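Local coordinates for protein beta-alanyl-CoA:ammonia lyase 2 (Clostridium propionicum, PDB 4MTU) that probably catalyses the reversible release of ammonia from beta-alanyl-CoA to give acryloyl-CoA, and binds zinc in the crystal, at residues A[2-7]-A[135-140]; A[31-36]-A[87-92]; A[38-43]-A[73-78]; A[45-50]-A[122-127]; A[59-64]-A[113-118]. All blocks are in the same frame, centred on the assembly; numbering follows the deposited sequence. Where two conformers were deposited one is given.

Contact 1: residues A[2-7]-A[135-140]; sequences VGKKVV and SSFKDA
Val2 meets the C-terminal tail at two points. Its carbonyl O lies 3.7 Å from CE2 of Phe137, reached obliquely to the ring. Its CG1 approaches CB of Ala140, but Ala140 has two deposited conformers, so this touch is doubtful. Gly3 makes the central contact. Its CA sits over the middle of the Phe137 ring in a CH-pi contact, 3.8 Å from the centroid and 12° off the ring normal. The same CA directs a C-H at Ser136 O, 3.3 Å away, with an angle of 164° at the hydrogen. Having no side chain, Gly3 brings its CA close over the ring; its backbone angles by themselves call for glycine. Lys4 N gives a weak, bent hydrogen bond to Ser136 OG at 3.3 Å (127° at the hydrogen). The Lys4 side chain crosses that of Phe137 at about a right angle, with CG 3.9 Å from CE1 of the ring. Beyond CG the Lys4 chain is extended. Its NZ forms a salt bridge with Glu134, which also hydrogen-bonds Ser136 OG. The tail carries a short 3-10 segment, then a type I beta turn, Phe137 to Ala140. At the surface, it folds back over the start of strand 4-11, outermost in the hot dog sheet of this chain. Phe137 packs on Ile75 of strand 68-78. Lys4 packs on Tyr43 and Val6 on Leu40, two residues of helix 27-45.

Contact 2: residues A[31-36]-A[87-92]; sequences NQWGDV and FEAWKV
Trp33 and Phe87 join helix 31-36 to strand 87-92, whose axes approach to 9.5 Å and run at 127° to each other. The two side chains slide past each other in opposite directions. CB of Phe87 lies over one face of the Trp33 indole, 3.4 Å from the centroid of the five-membered ring. CB of Trp33 in turn lies over one face of the Phe87 ring, 4.3 Å from its centroid. The rings themselves meet obliquely. At the indole edge, Trp33 NE1 gives a nearly straight hydrogen bond of 3.0 Å to Glu88 O. The donor stands above the carbonyl plane, while the acceptor lies in the plane of the indole. Ala89 CB touches Trp33 CZ2 at 4.0 Å, and Val36 CG1 meets the edge of the Phe87 ring at CE1, also at 4.0 Å. Trp33 also packs on Ala118, Tyr54 and Ile57 of the sheet. A long central helix held against the face of an antiparallel sheet is the defining feature of the hot dog fold.

Contact 3: residues A[38-43]-A[73-78]; sequences TELMVY and GWIEKV
Leu40 and Met41 make a buried apolar contact with strand 73-75, where the helix of the hot dog fold lies on the sheet. The short axes are 8.7 Å apart, and the strand runs at 36° to the helix. Leu40 CG is anti to the carbonyl carbon (chi1 -67°). Its CD1 rests on the strand backbone, 3.7 Å from Trp74 N, and its CD2 lies 3.9 Å from Gly73 O. Gly73 presents only backbone to this leucine. Ile75 points at the helix and lies beside Leu40, with CG1 4.1 Å from Leu40 CB. Trp74 points away from the helix, and Lys5 makes a cation-pi contact with it. After Ile75 the strand turns a corner. Glu76 and Lys77 both face Thr84 there, in a classic beta bulge. On the helix, Tyr43 OH donates a 2.6 Å hydrogen bond to Glu39 OE2, on the anti side of the carboxylate. Glu39 OE1 is hydrogen-bonded to His8 and to His9 of the second subunit, so both oxygens of this buried carboxylate are engaged. Met41 starts out beside the strand, but its chain bends at chi2 and again at chi3 (98°), which brings CE to 3.8 Å from Ile75 CD1.

Contact 4: residues A[45-50]-A[122-127]; sequences DGDISL and LFIAKD. With ZN (zinc ion), chain B.
Leu50 and Phe123 form an antiparallel hydrogen-bonded pair. Phe123 N donates to Leu50 O at 2.8 Å, and Leu50 N donates to Phe123 O at 3.0 Å. At the other end of the contact, Asp45 binds the zinc ion with both carboxylate oxygens, OD1 at 2.3 Å and OD2 at 2.1 Å. Three waters and His142 complete the metal's shell. Tyr83 OH hydrogen-bonds Asp45 OD1 as a second-shell partner. Between these ends, Ser49 N donates to Asp47 OD1 at 2.9 Å, from the anti side of the carboxylate, in an Asx turn. Asp47 OD2 is held by Thr104 of the second subunit. The segment 45-50 thus carries the chain from the end of the central hot dog helix, through Gly46 with its positive phi, to strand 50-59. Ile124 fills the inside of this loop. Its CD1 is 3.7 Å from Asp45 CB, just behind the zinc-binding carboxylate, and its CG2 is 3.9 Å from Asp47 CB. Ile124 CG1 packs 3.7 Å from Ser49 CB. Leu122 and Ile124 both continue this packing onto Met41 of the helix.

Contact 5: residues A[59-64]-A[113-118]; sequences FTAPVY and VLCGTA
Thr60 binds two consecutive carbonyls of strand 113-118. Its N gives an almost straight hydrogen bond of 2.9 Å to Cys115 O, and its OG1 donates to Leu114 O at 2.8 Å. Both donors stand above the carbonyl planes. The hydroxyl lies between the backbone N and the carbonyl carbon (chi1 55°), which turns it onto the strand. These bonds hold the loop on the strand, and the buried side of the contact lies next to them, round Cys115. Its SG touches Ala61 CB and Val63 CG2, each at 4.0 Å, and Ala61 CB also lies 3.6 Å from Leu114 O. Ala61 N is buried here without a polar partner. The other side is wetter. One water donates to both Ala61 O, at 2.7 Å, and Cys115 O, at 2.8 Å, so Cys115 O accepts two bonds. Thr60 is firmly bonded but exposed, and the Leu114 side chain lies beside its OG1, with CG at 3.7 Å. Phe59 and Gly116 form an antiparallel non-hydrogen-bonded pair where strand 50-59 ends. Cys115 and Gly116 make a classic beta bulge opposite Ala89 of strand 82-95. Val63 and Cys115 both pack on Met69 of strand 68-78, while Phe59 reaches Ile29 and Val30 of helix 27-45.

Overall arrangement
From the N terminus, contact 1 closes the widest loop, joining the first strand to the C-terminal tail, and the other four contacts lie within it. Helix 27-45 comes next. Contact 2 ties its middle to strand 82-95, and contact 3, which lies within the span of contact 2, ties its later turns to strand 68-78. Contact 4 links the end of the helix to the end of strand 106-123 beside the zinc. Contact 5 sits inside that span and joins the 59-64 loop to the same strand, about 28 Å away between centres. Contacts 2 and 3 each cross contacts 4 and 5. Contact 3 touches contacts 1, 2 and 4.

Contact 1: residues A[2-7]-A[135-140]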
# COMPACT_ATOMS: atom_id res chain seq x y z
N VAL A 2 21.22 -27.03 -5.13
CA VAL A 2 22.26 -26.66 -4.20
C VAL A 2 21.57 -26.06 -2.97
O VAL A 2 20.86 -25.06 -3.08
CB VAL A 2 23.19 -25.60 -4.80
CG1 VAL A 2 24.21 -25.19 -3.79
CG2 VAL A 2 23.83 -26.20 -6.03
N GLY A 3 21.77 -26.63 -1.82
CA GLY A 3 21.09 -26.14 -0.63
C GLY A 3 19.66 -26.59 -0.59
O GLY A 3 19.19 -27.46 -1.35
N LYS A 4 18.88 -26.04 0.29
CA LYS A 4 17.48 -26.41 0.53
C LYS A 4 16.59 -25.55 -0.37
O LYS A 4 16.93 -24.46 -0.77
CB LYS A 4 17.11 -26.14 2.01
CG LYS A 4 16.89 -24.73 2.49
CD LYS A 4 16.69 -24.57 3.99
CE LYS A 4 16.55 -23.15 4.51
NZ LYS A 4 16.53 -23.01 6.03
N LYS A 5 15.39 -26.06 -0.61
CA LYS A 5 14.32 -25.32 -1.24
C LYS A 5 13.79 -24.30 -0.25
O LYS A 5 13.52 -24.64 0.89
CB LYS A 5 13.27 -26.30 -1.73
CG LYS A 5 12.11 -25.74 -2.51
CD LYS A 5 11.18 -26.86 -3.04
CE LYS A 5 11.82 -27.83 -4.01
NZ LYS A 5 10.90 -28.81 -4.74
N VAL A 6 13.58 -23.07 -0.66
CA VAL A 6 12.95 -22.03 0.14
C VAL A 6 11.47 -21.98 -0.29
O VAL A 6 11.13 -22.01 -1.46
CB VAL A 6 13.61 -20.70 -0.07
CG1 VAL A 6 12.79 -19.55 0.44
CG2 VAL A 6 15.00 -20.73 0.62
N VAL A 7 10.60 -21.91 0.73
CA VAL A 7 9.15 -21.88 0.53
C VAL A 7 8.57 -20.67 1.23
O VAL A 7 8.65 -20.55 2.44
CB VAL A 7 8.51 -23.15 1.06
CG1 VAL A 7 6.98 -23.12 0.98
CG2 VAL A 7 9.03 -24.39 0.35
N SER A 135 23.28 -23.67 7.13
CA SER A 135 23.96 -24.95 7.13
C SER A 135 23.67 -25.81 5.92
O SER A 135 24.58 -26.55 5.45
CB SER A 135 23.70 -25.70 8.44
OG SER A 135 22.31 -25.99 8.57
N SER A 136 22.47 -25.74 5.33
CA SER A 136 22.17 -26.58 4.17
C SER A 136 22.96 -26.15 2.93
O SER A 136 23.01 -26.92 1.94
CB SER A 136 20.68 -26.62 3.87
OG SER A 136 20.25 -25.50 3.23
N PHE A 137 23.57 -25.00 2.95
CA PHE A 137 24.32 -24.43 1.81
C PHE A 137 25.81 -24.59 1.98
O PHE A 137 26.57 -24.05 1.16
CB PHE A 137 23.97 -22.95 1.59
CG PHE A 137 22.51 -22.77 1.17
CD1 PHE A 137 21.47 -22.86 2.07
CD2 PHE A 137 22.16 -22.53 -0.15
CE1 PHE A 137 20.13 -22.73 1.68
CE2 PHE A 137 20.86 -22.38 -0.58
CZ PHE A 137 19.84 -22.52 0.33
N LYS A 138 26.25 -25.32 2.98
CA LYS A 138 27.67 -25.38 3.33
C LYS A 138 28.48 -25.95 2.21
O LYS A 138 29.67 -25.66 2.09
CB LYS A 138 27.89 -26.21 4.62
CG LYS A 138 27.62 -27.68 4.57
N ASP A 139 27.92 -26.78 1.35
CA ASP A 139 28.83 -27.32 0.32
C ASP A 139 28.60 -26.64 -1.02
O ASP A 139 29.01 -27.22 -2.03
CB ASP A 139 28.57 -28.82 0.35
CG ASP A 139 29.16 -29.40 1.65
OD1 ASP A 139 30.35 -29.09 1.93
OD2 ASP A 139 28.50 -30.12 2.44
N ALA A 140 27.97 -25.47 -0.91
CA ALA A 140 27.98 -24.67 -2.10
C ALA A 140 29.46 -24.47 -2.46
O ALA A 140 30.42 -24.05 -1.88
CB ALA A 140 27.32 -23.33 -1.92

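Contact 2: residues A[31-36]-A[87-92]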
# COMPACT_ATOMS: atom_id res chain seq x y z
N ASN A 31 6.91 -10.69 -7.87
CA ASN A 31 7.33 -9.97 -6.67
C ASN A 31 7.81 -10.97 -5.60
O ASN A 31 8.85 -10.83 -4.98
CB ASN A 31 6.17 -9.10 -6.21
CG ASN A 31 6.54 -8.32 -4.98
OD1 ASN A 31 7.68 -8.04 -4.78
ND2 ASN A 31 5.62 -8.01 -4.12
N GLN A 32 6.98 -12.01 -5.38
CA GLN A 32 7.33 -12.98 -4.36
C GLN A 32 8.57 -13.79 -4.73
O GLN A 32 9.41 -14.05 -3.86
CB GLN A 32 6.14 -13.93 -4.03
CG GLN A 32 6.27 -14.46 -2.64
CD GLN A 32 6.16 -13.38 -1.60
OE1 GLN A 32 5.33 -12.46 -1.74
NE2 GLN A 32 6.96 -13.45 -0.58
N TRP A 33 8.70 -14.18 -5.99
CA TRP A 33 9.92 -14.91 -6.42
C TRP A 33 11.16 -14.03 -6.22
O TRP A 33 12.22 -14.59 -5.90
CB TRP A 33 9.78 -15.32 -7.85
CG TRP A 33 8.83 -16.48 -8.09
CD1 TRP A 33 8.45 -17.42 -7.20
CD2 TRP A 33 8.21 -16.80 -9.34
NE1 TRP A 33 7.60 -18.34 -7.80
CE2 TRP A 33 7.45 -17.95 -9.13
CE3 TRP A 33 8.20 -16.18 -10.59
CZ2 TRP A 33 6.70 -18.57 -10.17
CZ3 TRP A 33 7.48 -16.75 -11.59
CH2 TRP A 33 6.72 -17.94 -11.38
N GLY A 34 11.05 -12.72 -6.37
CA GLY A 34 12.20 -11.88 -6.08
C GLY A 34 12.65 -12.04 -4.63
O GLY A 34 13.85 -12.11 -4.34
N ASP A 35 11.68 -12.09 -3.71
CA ASP A 35 12.00 -12.25 -2.28
C ASP A 35 12.51 -13.66 -1.95
O ASP A 35 13.39 -13.82 -1.12
CB ASP A 35 10.82 -11.89 -1.43
CG ASP A 35 10.40 -10.45 -1.44
OD1 ASP A 35 11.13 -9.61 -2.07
OD2 ASP A 35 9.35 -10.16 -0.80
N VAL A 36 11.98 -14.69 -2.64
CA VAL A 36 12.50 -16.04 -2.50
C VAL A 36 13.95 -16.09 -2.96
O VAL A 36 14.83 -16.66 -2.30
CB VAL A 36 11.62 -17.05 -3.31
CG1 VAL A 36 12.25 -18.43 -3.31
CG2 VAL A 36 10.22 -17.13 -2.72
N PHE A 87 11.87 -21.53 -9.92
CA PHE A 87 10.79 -21.03 -9.08
C PHE A 87 9.47 -21.70 -9.51
O PHE A 87 9.23 -22.02 -10.69
CB PHE A 87 10.62 -19.53 -9.24
CG PHE A 87 11.86 -18.75 -8.86
CD1 PHE A 87 12.10 -18.42 -7.54
CD2 PHE A 87 12.79 -18.36 -9.81
CE1 PHE A 87 13.23 -17.70 -7.17
CE2 PHE A 87 13.91 -17.66 -9.44
CZ PHE A 87 14.12 -17.32 -8.11
N GLU A 88 8.58 -21.86 -8.55
CA GLU A 88 7.23 -22.34 -8.74
C GLU A 88 6.26 -21.55 -7.85
O GLU A 88 6.65 -21.01 -6.81
CB GLU A 88 7.08 -23.82 -8.40
CG GLU A 88 7.98 -24.74 -9.15
CD GLU A 88 7.95 -26.19 -8.67
OE1 GLU A 88 7.51 -26.44 -7.52
OE2 GLU A 88 8.39 -27.06 -9.47
N ALA A 89 4.99 -21.51 -8.25
CA ALA A 89 3.93 -20.92 -7.44
C ALA A 89 2.77 -21.91 -7.42
O ALA A 89 2.38 -22.43 -8.48
CB ALA A 89 3.48 -19.60 -8.00
N TRP A 90 2.23 -22.16 -6.24
CA TRP A 90 1.21 -23.18 -5.99
C TRP A 90 0.08 -22.59 -5.15
O TRP A 90 0.31 -21.90 -4.17
CB TRP A 90 1.80 -24.32 -5.18
CG TRP A 90 2.88 -25.09 -5.87
CD1 TRP A 90 4.21 -24.93 -5.80
CD2 TRP A 90 2.65 -26.19 -6.79
NE1 TRP A 90 4.86 -25.89 -6.61
CE2 TRP A 90 3.92 -26.64 -7.21
CE3 TRP A 90 1.48 -26.83 -7.26
CZ2 TRP A 90 4.02 -27.71 -8.09
CZ3 TRP A 90 1.60 -27.90 -8.15
CH2 TRP A 90 2.89 -28.32 -8.55
N LYS A 91 -1.16 -22.92 -5.52
CA LYS A 91 -2.35 -22.52 -4.76
C LYS A 91 -2.76 -23.66 -3.85
O LYS A 91 -2.94 -24.81 -4.36
CB LYS A 91 -3.47 -22.16 -5.72
CG LYS A 91 -4.69 -21.54 -5.05
CD LYS A 91 -5.82 -21.28 -6.06
CE LYS A 91 -5.39 -20.48 -7.27
NZ LYS A 91 -6.56 -19.87 -7.95
N VAL A 92 -2.92 -23.38 -2.58
CA VAL A 92 -3.23 -24.38 -1.57
C VAL A 92 -4.61 -24.23 -0.95
O VAL A 92 -5.05 -25.18 -0.24
CB VAL A 92 -2.12 -24.48 -0.47
CG1 VAL A 92 -0.79 -24.77 -1.14
CG2 VAL A 92 -2.07 -23.25 0.39

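Contact 3: residues A[38-43]-A[73-78]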
# COMPACT_ATOMS: atom_id res chain seq x y z
N THR A 38 16.05 -13.62 -3.12
CA THR A 38 16.88 -12.89 -2.15
C THR A 38 17.25 -13.82 -1.01
O THR A 38 18.40 -13.86 -0.57
CB THR A 38 16.11 -11.66 -1.62
OG1 THR A 38 15.83 -10.77 -2.72
CG2 THR A 38 16.93 -10.91 -0.59
N GLU A 39 16.27 -14.57 -0.47
CA GLU A 39 16.54 -15.44 0.67
C GLU A 39 17.61 -16.48 0.30
O GLU A 39 18.54 -16.77 1.08
CB GLU A 39 15.25 -16.12 1.13
CG GLU A 39 15.38 -16.72 2.51
CD GLU A 39 14.11 -17.30 3.09
OE1 GLU A 39 13.01 -16.96 2.66
OE2 GLU A 39 14.23 -18.10 4.07
N LEU A 40 17.49 -17.08 -0.89
CA LEU A 40 18.48 -18.03 -1.37
C LEU A 40 19.91 -17.40 -1.44
O LEU A 40 20.88 -18.07 -1.09
CB LEU A 40 18.12 -18.56 -2.75
CG LEU A 40 16.87 -19.46 -2.82
CD1 LEU A 40 16.43 -19.64 -4.25
CD2 LEU A 40 17.16 -20.81 -2.20
N MET A 41 19.98 -16.16 -1.87
CA MET A 41 21.26 -15.50 -2.00
C MET A 41 21.85 -15.18 -0.62
O MET A 41 23.09 -15.28 -0.42
CB MET A 41 21.12 -14.25 -2.88
CG MET A 41 20.79 -14.57 -4.31
SD MET A 41 21.98 -15.64 -5.16
CE MET A 41 21.19 -17.24 -5.02
N VAL A 42 21.03 -14.78 0.31
CA VAL A 42 21.49 -14.59 1.68
C VAL A 42 22.14 -15.88 2.18
O VAL A 42 23.21 -15.87 2.80
CB VAL A 42 20.31 -14.14 2.60
CG1 VAL A 42 20.76 -14.15 4.07
CG2 VAL A 42 19.80 -12.77 2.16
N TYR A 43 21.46 -16.99 1.95
CA TYR A 43 21.97 -18.27 2.45
C TYR A 43 23.23 -18.77 1.74
O TYR A 43 24.10 -19.35 2.37
CB TYR A 43 20.88 -19.34 2.38
CG TYR A 43 19.69 -19.08 3.25
CD1 TYR A 43 19.72 -18.27 4.38
CD2 TYR A 43 18.45 -19.66 2.95
CE1 TYR A 43 18.62 -18.03 5.16
CE2 TYR A 43 17.36 -19.42 3.74
CZ TYR A 43 17.42 -18.62 4.85
OH TYR A 43 16.31 -18.35 5.61
N GLY A 73 11.44 -21.80 -4.37
CA GLY A 73 12.58 -21.53 -5.18
C GLY A 73 13.78 -22.31 -4.69
O GLY A 73 13.91 -22.63 -3.50
N TRP A 74 14.69 -22.57 -5.63
CA TRP A 74 15.94 -23.26 -5.25
C TRP A 74 17.02 -22.86 -6.27
O TRP A 74 16.76 -22.47 -7.39
CB TRP A 74 15.75 -24.76 -5.19
CG TRP A 74 15.31 -25.43 -6.44
CD1 TRP A 74 16.15 -26.00 -7.36
CD2 TRP A 74 13.98 -25.60 -6.92
NE1 TRP A 74 15.39 -26.51 -8.37
CE2 TRP A 74 14.06 -26.29 -8.15
CE3 TRP A 74 12.72 -25.22 -6.46
CZ2 TRP A 74 12.91 -26.62 -8.89
CZ3 TRP A 74 11.61 -25.55 -7.18
CH2 TRP A 74 11.68 -26.24 -8.38
N ILE A 75 18.26 -23.02 -5.80
CA ILE A 75 19.42 -22.83 -6.64
C ILE A 75 19.68 -24.05 -7.46
O ILE A 75 19.86 -25.15 -6.89
CB ILE A 75 20.67 -22.45 -5.81
CG1 ILE A 75 20.42 -21.21 -4.94
CG2 ILE A 75 21.86 -22.30 -6.73
CD1 ILE A 75 21.57 -20.85 -4.00
N GLU A 76 19.73 -23.93 -8.75
CA GLU A 76 20.10 -25.00 -9.66
C GLU A 76 21.61 -24.98 -9.91
O GLU A 76 22.22 -26.08 -10.01
CB GLU A 76 19.38 -24.86 -10.98
CG GLU A 76 19.54 -26.14 -11.76
N LYS A 77 22.25 -23.85 -10.10
CA LYS A 77 23.66 -23.75 -10.43
C LYS A 77 24.23 -22.50 -9.79
O LYS A 77 23.72 -21.39 -9.87
CB LYS A 77 23.87 -23.62 -11.92
CG LYS A 77 25.20 -23.31 -12.54
CD LYS A 77 25.06 -23.30 -14.06
N VAL A 78 25.36 -22.71 -9.09
CA VAL A 78 26.20 -21.67 -8.57
C VAL A 78 27.28 -21.32 -9.61
O VAL A 78 28.11 -22.19 -9.92
CB VAL A 78 26.89 -22.06 -7.21
CG1 VAL A 78 27.84 -21.00 -6.79
CG2 VAL A 78 25.81 -22.34 -6.17

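Contact 4: residues A[45-50]-A[122-127]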
# COMPACT_ATOMS: atom_id res chain seq x y z
N ASP A 45 25.56 -16.94 -0.04
CA ASP A 45 26.74 -16.05 -0.06
C ASP A 45 26.58 -14.78 0.77
O ASP A 45 27.45 -13.90 0.67
CB ASP A 45 27.27 -15.80 -1.45
CG ASP A 45 28.35 -16.73 -1.92
OD1 ASP A 45 28.30 -17.27 -3.04
OD2 ASP A 45 29.32 -16.99 -1.13
N GLY A 46 25.57 -14.66 1.60
CA GLY A 46 25.56 -13.62 2.60
C GLY A 46 25.34 -12.20 2.09
O GLY A 46 25.78 -11.24 2.75
N ASP A 47 24.61 -12.05 0.99
CA ASP A 47 24.32 -10.75 0.40
C ASP A 47 22.90 -10.80 -0.18
O ASP A 47 22.51 -11.87 -0.67
CB ASP A 47 25.34 -10.42 -0.67
CG ASP A 47 25.29 -8.98 -1.11
OD1 ASP A 47 24.50 -8.64 -2.04
OD2 ASP A 47 26.04 -8.14 -0.54
N ILE A 48 22.20 -9.71 -0.15
CA ILE A 48 20.83 -9.72 -0.70
C ILE A 48 20.82 -9.85 -2.22
O ILE A 48 19.77 -10.27 -2.74
CB ILE A 48 20.01 -8.50 -0.27
CG1 ILE A 48 20.66 -7.15 -0.67
CG2 ILE A 48 19.71 -8.59 1.21
CD1 ILE A 48 19.71 -5.96 -0.55
N SER A 49 21.92 -9.58 -2.92
CA SER A 49 22.08 -9.77 -4.35
C SER A 49 21.31 -8.73 -5.16
O SER A 49 20.61 -7.86 -4.61
CB SER A 49 21.70 -11.20 -4.81
OG SER A 49 20.36 -11.38 -5.18
N LEU A 50 21.47 -8.86 -6.47
CA LEU A 50 20.76 -8.07 -7.48
C LEU A 50 20.11 -9.12 -8.40
O LEU A 50 20.73 -10.10 -8.83
CB LEU A 50 21.69 -7.15 -8.22
CG LEU A 50 22.40 -6.06 -7.33
CD1 LEU A 50 23.55 -5.42 -8.13
CD2 LEU A 50 21.43 -5.07 -6.75
N LEU A 122 20.32 -14.46 -10.46
CA LEU A 122 20.68 -13.45 -9.50
C LEU A 122 22.23 -13.29 -9.51
O LEU A 122 22.94 -14.17 -9.96
CB LEU A 122 20.19 -13.69 -8.08
CG LEU A 122 18.65 -13.81 -7.98
CD1 LEU A 122 18.21 -15.22 -8.14
CD2 LEU A 122 18.13 -13.22 -6.68
N PHE A 123 22.67 -12.13 -9.04
CA PHE A 123 24.09 -11.75 -9.12
C PHE A 123 24.57 -11.22 -7.78
O PHE A 123 23.92 -10.44 -7.12
CB PHE A 123 24.22 -10.61 -10.15
CG PHE A 123 25.57 -9.99 -10.29
CD1 PHE A 123 26.50 -10.54 -11.16
CD2 PHE A 123 25.90 -8.86 -9.58
CE1 PHE A 123 27.74 -9.95 -11.28
CE2 PHE A 123 27.13 -8.29 -9.72
CZ PHE A 123 28.01 -8.84 -10.56
N ILE A 124 25.76 -11.73 -7.40
CA ILE A 124 26.48 -11.13 -6.27
C ILE A 124 27.91 -10.85 -6.78
O ILE A 124 28.60 -11.79 -7.16
CB ILE A 124 26.52 -11.96 -5.01
CG1 ILE A 124 25.15 -12.40 -4.55
CG2 ILE A 124 27.30 -11.22 -3.90
CD1 ILE A 124 25.16 -13.47 -3.48
N ALA A 125 28.35 -9.60 -6.76
CA ALA A 125 29.72 -9.27 -7.21
C ALA A 125 30.71 -10.06 -6.33
O ALA A 125 30.48 -10.26 -5.14
CB ALA A 125 29.99 -7.79 -7.09
N LYS A 126 31.78 -10.48 -6.93
CA LYS A 126 32.75 -11.31 -6.24
C LYS A 126 33.19 -10.73 -4.92
O LYS A 126 33.27 -11.48 -3.91
CB LYS A 126 33.91 -11.61 -7.21
CG LYS A 126 34.43 -13.01 -6.99
CD LYS A 126 33.46 -14.17 -7.40
CE LYS A 126 33.94 -15.42 -6.64
NZ LYS A 126 33.18 -16.67 -6.95
N ASP A 127 33.42 -9.43 -4.88
CA ASP A 127 33.92 -8.79 -3.65
C ASP A 127 32.87 -8.81 -2.53
O ASP A 127 33.22 -8.59 -1.37
CB ASP A 127 34.39 -7.35 -3.88
CG ASP A 127 35.59 -7.14 -4.76
OD1 ASP A 127 36.33 -8.13 -5.04
OD2 ASP A 127 35.88 -6.02 -5.27
ZN ZN B . 30.24 -18.41 -2.44
O HOH W 1 31.64 -19.36 -1.20
O HOH W 2 31.74 -16.98 -2.84
O HOH W 3 28.92 -19.94 -1.68

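Contact 5: residues A[59-64]-A[113-118]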
# COMPACT_ATOMS: atom_id res chain seq x y z
N PHE A 59 2.69 -18.37 -16.50
CA PHE A 59 1.58 -18.19 -15.59
C PHE A 59 0.52 -19.21 -16.02
O PHE A 59 0.03 -19.15 -17.17
CB PHE A 59 1.00 -16.80 -15.61
CG PHE A 59 2.01 -15.69 -15.23
CD1 PHE A 59 2.66 -15.74 -13.98
CD2 PHE A 59 2.28 -14.68 -16.07
CE1 PHE A 59 3.54 -14.69 -13.63
CE2 PHE A 59 3.14 -13.64 -15.73
CZ PHE A 59 3.76 -13.67 -14.50
N THR A 60 0.15 -20.12 -15.14
CA THR A 60 -0.58 -21.32 -15.54
C THR A 60 -1.99 -21.40 -14.96
O THR A 60 -2.73 -22.28 -15.42
CB THR A 60 0.21 -22.58 -15.13
OG1 THR A 60 0.48 -22.52 -13.77
CG2 THR A 60 1.58 -22.61 -15.78
N ALA A 61 -2.38 -20.60 -14.01
CA ALA A 61 -3.73 -20.60 -13.44
C ALA A 61 -4.00 -19.23 -12.84
O ALA A 61 -3.08 -18.67 -12.25
CB ALA A 61 -3.91 -21.63 -12.32
N PRO A 62 -5.22 -18.73 -12.90
CA PRO A 62 -5.51 -17.41 -12.33
C PRO A 62 -5.49 -17.48 -10.82
O PRO A 62 -5.80 -18.50 -10.23
CB PRO A 62 -6.93 -17.12 -12.86
CG PRO A 62 -7.55 -18.47 -13.04
CD PRO A 62 -6.44 -19.38 -13.50
N VAL A 63 -5.18 -16.33 -10.21
CA VAL A 63 -5.11 -16.16 -8.76
C VAL A 63 -6.08 -15.04 -8.36
O VAL A 63 -6.09 -14.00 -9.01
CB VAL A 63 -3.65 -15.82 -8.36
CG1 VAL A 63 -3.57 -15.53 -6.87
CG2 VAL A 63 -2.70 -16.94 -8.74
N TYR A 64 -6.82 -15.32 -7.30
CA TYR A 64 -7.85 -14.39 -6.80
C TYR A 64 -7.64 -14.05 -5.35
O TYR A 64 -6.99 -14.79 -4.58
CB TYR A 64 -9.22 -15.05 -6.94
CG TYR A 64 -9.65 -15.30 -8.39
CD1 TYR A 64 -10.26 -14.30 -9.10
CD2 TYR A 64 -9.40 -16.52 -8.96
CE1 TYR A 64 -10.62 -14.52 -10.44
CE2 TYR A 64 -9.74 -16.79 -10.25
CZ TYR A 64 -10.35 -15.78 -10.96
OH TYR A 64 -10.73 -16.02 -12.30
N VAL A 113 -2.63 -26.52 -6.75
CA VAL A 113 -2.78 -26.14 -8.17
C VAL A 113 -1.58 -25.31 -8.58
O VAL A 113 -1.28 -24.29 -7.96
CB VAL A 113 -4.08 -25.36 -8.39
CG1 VAL A 113 -4.13 -24.82 -9.78
CG2 VAL A 113 -5.27 -26.26 -8.06
N LEU A 114 -0.92 -25.72 -9.66
CA LEU A 114 0.22 -24.99 -10.17
C LEU A 114 -0.22 -23.68 -10.82
O LEU A 114 -1.03 -23.68 -11.75
CB LEU A 114 0.96 -25.80 -11.23
CG LEU A 114 2.25 -25.14 -11.78
CD1 LEU A 114 3.34 -25.03 -10.74
CD2 LEU A 114 2.70 -25.95 -12.99
N CYS A 115 0.36 -22.56 -10.36
CA CYS A 115 0.02 -21.23 -10.85
C CYS A 115 1.16 -20.59 -11.62
O CYS A 115 0.90 -19.59 -12.35
CB CYS A 115 -0.42 -20.30 -9.72
SG CYS A 115 -1.92 -20.86 -8.90
N GLY A 116 2.39 -21.04 -11.50
CA GLY A 116 3.44 -20.44 -12.28
C GLY A 116 4.76 -21.21 -12.10
O GLY A 116 4.97 -21.86 -11.09
N THR A 117 5.61 -21.03 -13.11
CA THR A 117 6.99 -21.51 -13.04
C THR A 117 7.89 -20.46 -13.67
O THR A 117 7.46 -19.65 -14.50
CB THR A 117 7.16 -22.84 -13.77
OG1 THR A 117 6.86 -22.64 -15.16
CG2 THR A 117 6.33 -23.93 -13.23
N ALA A 118 9.18 -20.50 -13.32
CA ALA A 118 10.15 -19.61 -13.92
C ALA A 118 11.58 -20.12 -13.66
O ALA A 118 11.82 -20.84 -12.70
CB ALA A 118 10.08 -18.21 -13.34
O HOH W 4 -0.77 -17.34 -12.50